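Local coordinates for proline iminopeptidase-related protein (Thermus thermophilus, PDB 2YYS) that is of unknown function but, as an alpha/beta hydrolase of peptidase family S33, may act as a peptidase, at residues Val41-Leu50 and Trp258-Phe269. Numbering follows the deposited sequence.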
ATOM      1  N   VAL A  41       4.587  -9.594  -4.179  1.00 17.97           N
ATOM      2  CA  VAL A  41       4.305 -10.259  -2.903  1.00 18.19           C
ATOM      3  C   VAL A  41       2.840 -10.060  -2.512  1.00 18.19           C
ATOM      4  O   VAL A  41       2.157 -10.969  -2.012  1.00 17.41           O
ATOM      5  CB  VAL A  41       5.247  -9.750  -1.797  1.00 18.10           C
ATOM      6  CG1 VAL A  41       4.719 -10.076  -0.400  1.00 18.54           C
ATOM      7  CG2 VAL A  41       6.620 -10.364  -1.987  1.00 19.22           C
ATOM      8  N   LEU A  42       2.368  -8.854  -2.777  1.00 17.74           N
ATOM      9  CA  LEU A  42       1.000  -8.477  -2.463  1.00 18.26           C
ATOM     10  C   LEU A  42       0.010  -9.362  -3.205  1.00 18.86           C
ATOM     11  O   LEU A  42      -0.931  -9.889  -2.608  1.00 20.40           O
ATOM     12  CB  LEU A  42       0.806  -7.005  -2.793  1.00 18.15           C
ATOM     13  CG  LEU A  42      -0.404  -6.298  -2.234  1.00 19.06           C
ATOM     14  CD1 LEU A  42      -0.571  -6.507  -0.742  1.00 18.57           C
ATOM     15  CD2 LEU A  42      -0.264  -4.799  -2.562  1.00 20.03           C
ATOM     16  N   ARG A  43       0.243  -9.595  -4.493  1.00 19.82           N
ATOM     17  CA  ARG A  43      -0.623 -10.501  -5.241  1.00 20.11           C
ATOM     18  C   ARG A  43      -0.611 -11.922  -4.666  1.00 20.34           C
ATOM     19  O   ARG A  43      -1.663 -12.554  -4.537  1.00 20.25           O
ATOM     20  CB  ARG A  43      -0.237 -10.558  -6.717  1.00 20.21           C
ATOM     21  CG  ARG A  43      -0.923 -11.706  -7.432  1.00 20.18           C
ATOM     22  CD  ARG A  43      -0.834 -11.693  -8.939  1.00 20.22           C
ATOM     23  NE  ARG A  43      -1.518 -12.868  -9.491  1.00 19.18           N
ATOM     24  CZ  ARG A  43      -1.575 -13.180 -10.773  1.00 19.82           C
ATOM     25  NH1 ARG A  43      -1.009 -12.397 -11.677  1.00 20.34           N
ATOM     26  NH2 ARG A  43      -2.216 -14.275 -11.161  1.00 20.63           N
ATOM     27  N   GLU A  44       0.576 -12.438  -4.345  1.00 20.26           N
ATOM     28  CA  GLU A  44       0.689 -13.791  -3.814  1.00 20.21           C
ATOM     29  C   GLU A  44      -0.091 -13.934  -2.502  1.00 19.97           C
ATOM     30  O   GLU A  44      -0.644 -14.985  -2.225  1.00 20.36           O
ATOM     31  CB  GLU A  44       2.160 -14.192  -3.618  1.00 20.48           C
ATOM     32  CG  GLU A  44       3.003 -14.214  -4.893  1.00 21.33           C
ATOM     33  CD  GLU A  44       2.566 -15.264  -5.918  1.00 24.79           C
ATOM     34  OE1 GLU A  44       2.086 -16.345  -5.524  1.00 25.04           O
ATOM     35  OE2 GLU A  44       2.707 -15.003  -7.135  1.00 26.47           O
ATOM     36  N   GLY A  45      -0.140 -12.874  -1.705  1.00 20.07           N
ATOM     37  CA  GLY A  45      -0.870 -12.885  -0.453  1.00 19.99           C
ATOM     38  C   GLY A  45      -2.378 -12.704  -0.543  1.00 19.90           C
ATOM     39  O   GLY A  45      -3.117 -13.215   0.301  1.00 20.30           O
ATOM     40  N   LEU A  46      -2.853 -11.984  -1.549  1.00 19.60           N
ATOM     41  CA  LEU A  46      -4.268 -11.623  -1.621  1.00 19.53           C
ATOM     42  C   LEU A  46      -5.083 -12.470  -2.588  1.00 19.84           C
ATOM     43  O   LEU A  46      -6.277 -12.671  -2.351  1.00 19.17           O
ATOM     44  CB  LEU A  46      -4.428 -10.138  -1.982  1.00 19.21           C
ATOM     45  CG  LEU A  46      -3.742  -9.141  -1.043  1.00 20.61           C
ATOM     46  CD1 LEU A  46      -3.999  -7.719  -1.491  1.00 20.88           C
ATOM     47  CD2 LEU A  46      -4.185  -9.317   0.408  1.00 21.48           C
ATOM     48  N   GLN A  47      -4.456 -12.948  -3.666  1.00 20.51           N
ATOM     49  CA  GLN A  47      -5.188 -13.481  -4.823  1.00 21.51           C
ATOM     50  C   GLN A  47      -6.134 -14.642  -4.481  1.00 21.71           C
ATOM     51  O   GLN A  47      -7.176 -14.769  -5.098  1.00 21.03           O
ATOM     52  CB  GLN A  47      -4.233 -13.878  -5.975  1.00 21.66           C
ATOM     53  CG  GLN A  47      -3.357 -15.121  -5.676  1.00 24.64           C
ATOM     54  CD  GLN A  47      -2.279 -15.437  -6.743  1.00 26.90           C
ATOM     55  OE1 GLN A  47      -2.356 -14.989  -7.887  1.00 26.46           O
ATOM     56  NE2 GLN A  47      -1.282 -16.223  -6.348  1.00 26.76           N
ATOM     57  N   ASP A  48      -5.777 -15.472  -3.504  1.00 22.39           N
ATOM     58  CA  ASP A  48      -6.617 -16.613  -3.102  1.00 23.72           C
ATOM     59  C   ASP A  48      -8.005 -16.201  -2.598  1.00 23.91           C
ATOM     60  O   ASP A  48      -8.942 -16.997  -2.633  1.00 23.23           O
ATOM     61  CB  ASP A  48      -5.944 -17.431  -1.991  1.00 24.45           C
ATOM     62  CG  ASP A  48      -4.723 -18.194  -2.464  1.00 27.21           C
ATOM     63  OD1 ASP A  48      -4.570 -18.467  -3.682  1.00 30.28           O
ATOM     64  OD2 ASP A  48      -3.855 -18.565  -1.656  1.00 32.85           O
ATOM     65  N   TYR A  49      -8.125 -14.966  -2.113  1.00 23.95           N
ATOM     66  CA  TYR A  49      -9.390 -14.457  -1.584  1.00 24.19           C
ATOM     67  C   TYR A  49     -10.191 -13.649  -2.598  1.00 24.16           C
ATOM     68  O   TYR A  49     -11.283 -13.195  -2.288  1.00 24.26           O
ATOM     69  CB  TYR A  49      -9.102 -13.621  -0.335  1.00 24.26           C
ATOM     70  CG  TYR A  49      -8.197 -14.354   0.630  1.00 25.28           C
ATOM     71  CD1 TYR A  49      -8.611 -15.547   1.227  1.00 28.09           C
ATOM     72  CD2 TYR A  49      -6.918 -13.889   0.915  1.00 26.66           C
ATOM     73  CE1 TYR A  49      -7.784 -16.241   2.103  1.00 28.96           C
ATOM     74  CE2 TYR A  49      -6.073 -14.582   1.796  1.00 28.47           C
ATOM     75  CZ  TYR A  49      -6.517 -15.752   2.388  1.00 29.76           C
ATOM     76  OH  TYR A  49      -5.693 -16.437   3.258  1.00 31.47           O
ATOM     77  N   LEU A  50      -9.676 -13.510  -3.820  1.00 24.30           N
ATOM     78  CA  LEU A  50     -10.201 -12.536  -4.779  1.00 24.16           C
ATOM     79  C   LEU A  50     -10.751 -13.148  -6.077  1.00 25.68           C
ATOM     80  O   LEU A  50     -10.862 -12.465  -7.100  1.00 25.14           O
ATOM     81  CB  LEU A  50      -9.106 -11.510  -5.103  1.00 23.35           C
ATOM     82  CG  LEU A  50      -8.654 -10.620  -3.943  1.00 21.53           C
ATOM     83  CD1 LEU A  50      -7.601  -9.632  -4.428  1.00 19.73           C
ATOM     84  CD2 LEU A  50      -9.810  -9.871  -3.276  1.00 21.24           C
ATOM     85  N   TRP A 258      -0.600 -11.132   6.282  1.00 20.63           N
ATOM     86  CA  TRP A 258      -1.141 -12.382   5.763  1.00 21.03           C
ATOM     87  C   TRP A 258      -0.119 -13.536   5.843  1.00 21.94           C
ATOM     88  O   TRP A 258      -0.500 -14.695   5.855  1.00 22.85           O
ATOM     89  CB  TRP A 258      -1.645 -12.197   4.314  1.00 21.12           C
ATOM     90  CG  TRP A 258      -0.618 -11.619   3.403  1.00 18.96           C
ATOM     91  CD1 TRP A 258       0.319 -12.309   2.696  1.00 19.07           C
ATOM     92  CD2 TRP A 258      -0.392 -10.231   3.122  1.00 17.43           C
ATOM     93  NE1 TRP A 258       1.114 -11.435   1.992  1.00 19.91           N
ATOM     94  CE2 TRP A 258       0.693 -10.154   2.229  1.00 18.49           C
ATOM     95  CE3 TRP A 258      -1.006  -9.040   3.522  1.00 17.99           C
ATOM     96  CZ2 TRP A 258       1.188  -8.937   1.748  1.00 19.70           C
ATOM     97  CZ3 TRP A 258      -0.510  -7.828   3.050  1.00 17.87           C
ATOM     98  CH2 TRP A 258       0.571  -7.787   2.171  1.00 18.38           C
ATOM     99  N   ILE A 259       1.170 -13.205   5.873  1.00 22.14           N
ATOM    100  CA  ILE A 259       2.234 -14.182   6.073  1.00 22.71           C
ATOM    101  C   ILE A 259       2.335 -14.613   7.545  1.00 22.52           C
ATOM    102  O   ILE A 259       2.456 -15.797   7.846  1.00 22.58           O
ATOM    103  CB  ILE A 259       3.582 -13.586   5.618  1.00 22.85           C
ATOM    104  CG1 ILE A 259       3.593 -13.373   4.100  1.00 23.06           C
ATOM    105  CG2 ILE A 259       4.754 -14.479   6.045  1.00 24.09           C
ATOM    106  CD1 ILE A 259       4.908 -12.783   3.579  1.00 22.13           C
ATOM    107  N   ASP A 260       2.313 -13.632   8.446  1.00 21.96           N
ATOM    108  CA  ASP A 260       2.458 -13.877   9.874  1.00 21.68           C
ATOM    109  C   ASP A 260       1.228 -14.562  10.463  1.00 21.60           C
ATOM    110  O   ASP A 260       1.354 -15.350  11.383  1.00 21.69           O
ATOM    111  CB  ASP A 260       2.692 -12.563  10.628  1.00 21.44           C
ATOM    112  CG  ASP A 260       4.037 -11.949  10.345  1.00 22.35           C
ATOM    113  OD1 ASP A 260       5.049 -12.688  10.287  1.00 23.44           O
ATOM    114  OD2 ASP A 260       4.186 -10.712  10.181  1.00 23.53           O
ATOM    115  N   ALA A 261       0.042 -14.266   9.933  1.00 21.48           N
ATOM    116  CA  ALA A 261      -1.203 -14.721  10.533  1.00 21.48           C
ATOM    117  C   ALA A 261      -2.251 -15.065   9.468  1.00 22.30           C
ATOM    118  O   ALA A 261      -3.284 -14.401   9.363  1.00 21.30           O
ATOM    119  CB  ALA A 261      -1.727 -13.666  11.489  1.00 21.41           C
ATOM    120  N   PRO A 262      -1.995 -16.131   8.708  1.00 23.28           N
ATOM    121  CA  PRO A 262      -2.804 -16.447   7.524  1.00 24.19           C
ATOM    122  C   PRO A 262      -4.274 -16.638   7.829  1.00 24.78           C
ATOM    123  O   PRO A 262      -5.109 -16.145   7.079  1.00 25.05           O
ATOM    124  CB  PRO A 262      -2.208 -17.761   6.983  1.00 24.15           C
ATOM    125  CG  PRO A 262      -0.977 -18.046   7.771  1.00 24.32           C
ATOM    126  CD  PRO A 262      -0.927 -17.115   8.949  1.00 23.63           C
ATOM    127  N   GLU A 263      -4.563 -17.355   8.907  1.00 25.62           N
ATOM    128  CA  GLU A 263      -5.925 -17.663   9.330  1.00 26.51           C
ATOM    129  C   GLU A 263      -6.710 -16.430   9.803  1.00 25.18           C
ATOM    130  O   GLU A 263      -7.831 -16.186   9.366  1.00 24.41           O
ATOM    131  CB  GLU A 263      -5.903 -18.765  10.415  1.00 27.57           C
ATOM    132  CG  GLU A 263      -5.285 -18.385  11.783  1.00 32.58           C
ATOM    133  CD  GLU A 263      -3.791 -17.971  11.758  1.00 35.96           C
ATOM    134  OE1 GLU A 263      -2.926 -18.791  11.331  1.00 37.84           O
ATOM    135  OE2 GLU A 263      -3.479 -16.826  12.191  1.00 36.00           O
ATOM    136  N   ALA A 264      -6.108 -15.646  10.688  1.00 24.31           N
ATOM    137  CA  ALA A 264      -6.746 -14.438  11.177  1.00 23.87           C
ATOM    138  C   ALA A 264      -6.947 -13.461  10.011  1.00 23.39           C
ATOM    139  O   ALA A 264      -7.957 -12.777   9.963  1.00 22.95           O
ATOM    140  CB  ALA A 264      -5.923 -13.800  12.278  1.00 23.75           C
ATOM    141  N   PHE A 265      -6.004 -13.436   9.064  1.00 22.99           N
ATOM    142  CA  PHE A 265      -6.081 -12.511   7.939  1.00 22.87           C
ATOM    143  C   PHE A 265      -7.229 -12.888   7.023  1.00 23.18           C
ATOM    144  O   PHE A 265      -7.990 -12.032   6.589  1.00 22.76           O
ATOM    145  CB  PHE A 265      -4.790 -12.457   7.132  1.00 22.39           C
ATOM    146  CG  PHE A 265      -4.868 -11.514   5.961  1.00 22.31           C
ATOM    147  CD1 PHE A 265      -4.648 -10.160   6.135  1.00 20.58           C
ATOM    148  CD2 PHE A 265      -5.220 -11.976   4.701  1.00 22.10           C
ATOM    149  CE1 PHE A 265      -4.743  -9.292   5.075  1.00 21.10           C
ATOM    150  CE2 PHE A 265      -5.310 -11.108   3.627  1.00 22.56           C
ATOM    151  CZ  PHE A 265      -5.073  -9.762   3.816  1.00 21.62           C
ATOM    152  N   GLU A 266      -7.351 -14.179   6.744  1.00 23.66           N
ATOM    153  CA  GLU A 266      -8.399 -14.678   5.868  1.00 24.01           C
ATOM    154  C   GLU A 266      -9.758 -14.247   6.398  1.00 23.92           C
ATOM    155  O   GLU A 266     -10.601 -13.772   5.652  1.00 23.08           O
ATOM    156  CB  GLU A 266      -8.343 -16.201   5.783  1.00 24.32           C
ATOM    157  CG  GLU A 266      -9.609 -16.819   5.198  1.00 26.86           C
ATOM    158  CD  GLU A 266      -9.457 -18.288   4.854  1.00 29.92           C
ATOM    159  OE1 GLU A 266      -8.697 -18.993   5.530  1.00 32.64           O
ATOM    160  OE2 GLU A 266     -10.120 -18.740   3.909  1.00 34.48           O
ATOM    161  N   GLU A 267      -9.965 -14.438   7.697  1.00 23.96           N
ATOM    162  CA  GLU A 267     -11.220 -14.058   8.336  1.00 24.28           C
ATOM    163  C   GLU A 267     -11.469 -12.539   8.222  1.00 23.15           C
ATOM    164  O   GLU A 267     -12.552 -12.117   7.822  1.00 22.48           O
ATOM    165  CB  GLU A 267     -11.213 -14.513   9.804  1.00 25.14           C
ATOM    166  CG  GLU A 267     -12.308 -13.930  10.689  1.00 28.32           C
ATOM    167  CD  GLU A 267     -12.219 -14.432  12.134  1.00 32.97           C
ATOM    168  OE1 GLU A 267     -11.164 -14.234  12.801  1.00 34.86           O
ATOM    169  OE2 GLU A 267     -13.209 -15.030  12.603  1.00 35.71           O
ATOM    170  N   ALA A 268     -10.470 -11.730   8.562  1.00 22.01           N
ATOM    171  CA  ALA A 268     -10.636 -10.277   8.540  1.00 21.71           C
ATOM    172  C   ALA A 268     -10.780  -9.752   7.116  1.00 21.36           C
ATOM    173  O   ALA A 268     -11.572  -8.857   6.864  1.00 20.89           O
ATOM    174  CB  ALA A 268      -9.479  -9.592   9.241  1.00 21.86           C
ATOM    175  N   PHE A 269     -10.029 -10.319   6.182  1.00 21.62           N
ATOM    176  CA  PHE A 269     -10.037  -9.829   4.806  1.00 22.05           C
ATOM    177  C   PHE A 269     -11.366 -10.159   4.131  1.00 23.01           C
ATOM    178  O   PHE A 269     -11.937  -9.309   3.443  1.00 22.22           O
ATOM    179  CB  PHE A 269      -8.854 -10.399   4.019  1.00 21.88           C
ATOM    180  CG  PHE A 269      -8.595  -9.712   2.707  1.00 21.24           C
ATOM    181  CD1 PHE A 269      -8.470  -8.334   2.634  1.00 21.28           C
ATOM    182  CD2 PHE A 269      -8.460 -10.452   1.542  1.00 22.20           C
ATOM    183  CE1 PHE A 269      -8.221  -7.707   1.428  1.00 21.48           C
ATOM    184  CE2 PHE A 269      -8.215  -9.824   0.328  1.00 22.04           C
ATOM    185  CZ  PHE A 269      -8.088  -8.452   0.275  1.00 20.84           C
TER
HETATM  186  O   HOH W   1       2.748 -12.794   0.138  1.00 13.97           O
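Tyr49 reaches from the end of 41-50 across to the helix 262-274 and meets three of its side chains in turn. Its CB abuts the rim of the Phe269 ring, close to that ring's plane, 3.7 Å from Phe269 CD2. With CG turned anti to the carbonyl carbon (chi1 -49°), the phenol is carried on past Phe269: Tyr49 CD2 still touches Phe269 CD2, while Tyr49 CE2 comes up to the edge of the Phe265 ring, 4.0 Å from Phe265 CD2. On the other flank, Tyr49 CE1 lies 3.6 Å from Glu266 CG, the two side chains crossing at about a right angle, and the OH ends near Glu266 CB. An alanine here would keep the CB contact with Phe269 but would probably open a gap at the Phe265 edge and leave the Glu266 chain without the ring it packs on. Nearer the sheet, Leu46 CD2 sits over one face of Phe269 and 3.5 Å from Phe265 CZ. In this alpha/beta-hydrolase fold, helices 40-46 and 262-274 pack side by side against the central sheet, with Leu46 and Phe269 both resting on Leu100 of strand 97-102, and Phe265 and Phe269 on Leu224 of strand 221-226. The Phe265 ring is clasped between Phe269 CB on one face and Trp258 CB on the other. Trp258 in turn lays its indole against the helix 40-46 backbone, Gly45 CA standing over one face at 3.4 Å from Trp258 CD1. Leu42 CD1 meets the far end of the indole, 3.4 Å from Trp258 CH2. A water in the indole plane accepts from Trp258 NE1 at 2.8 Å and donates to Val41 O.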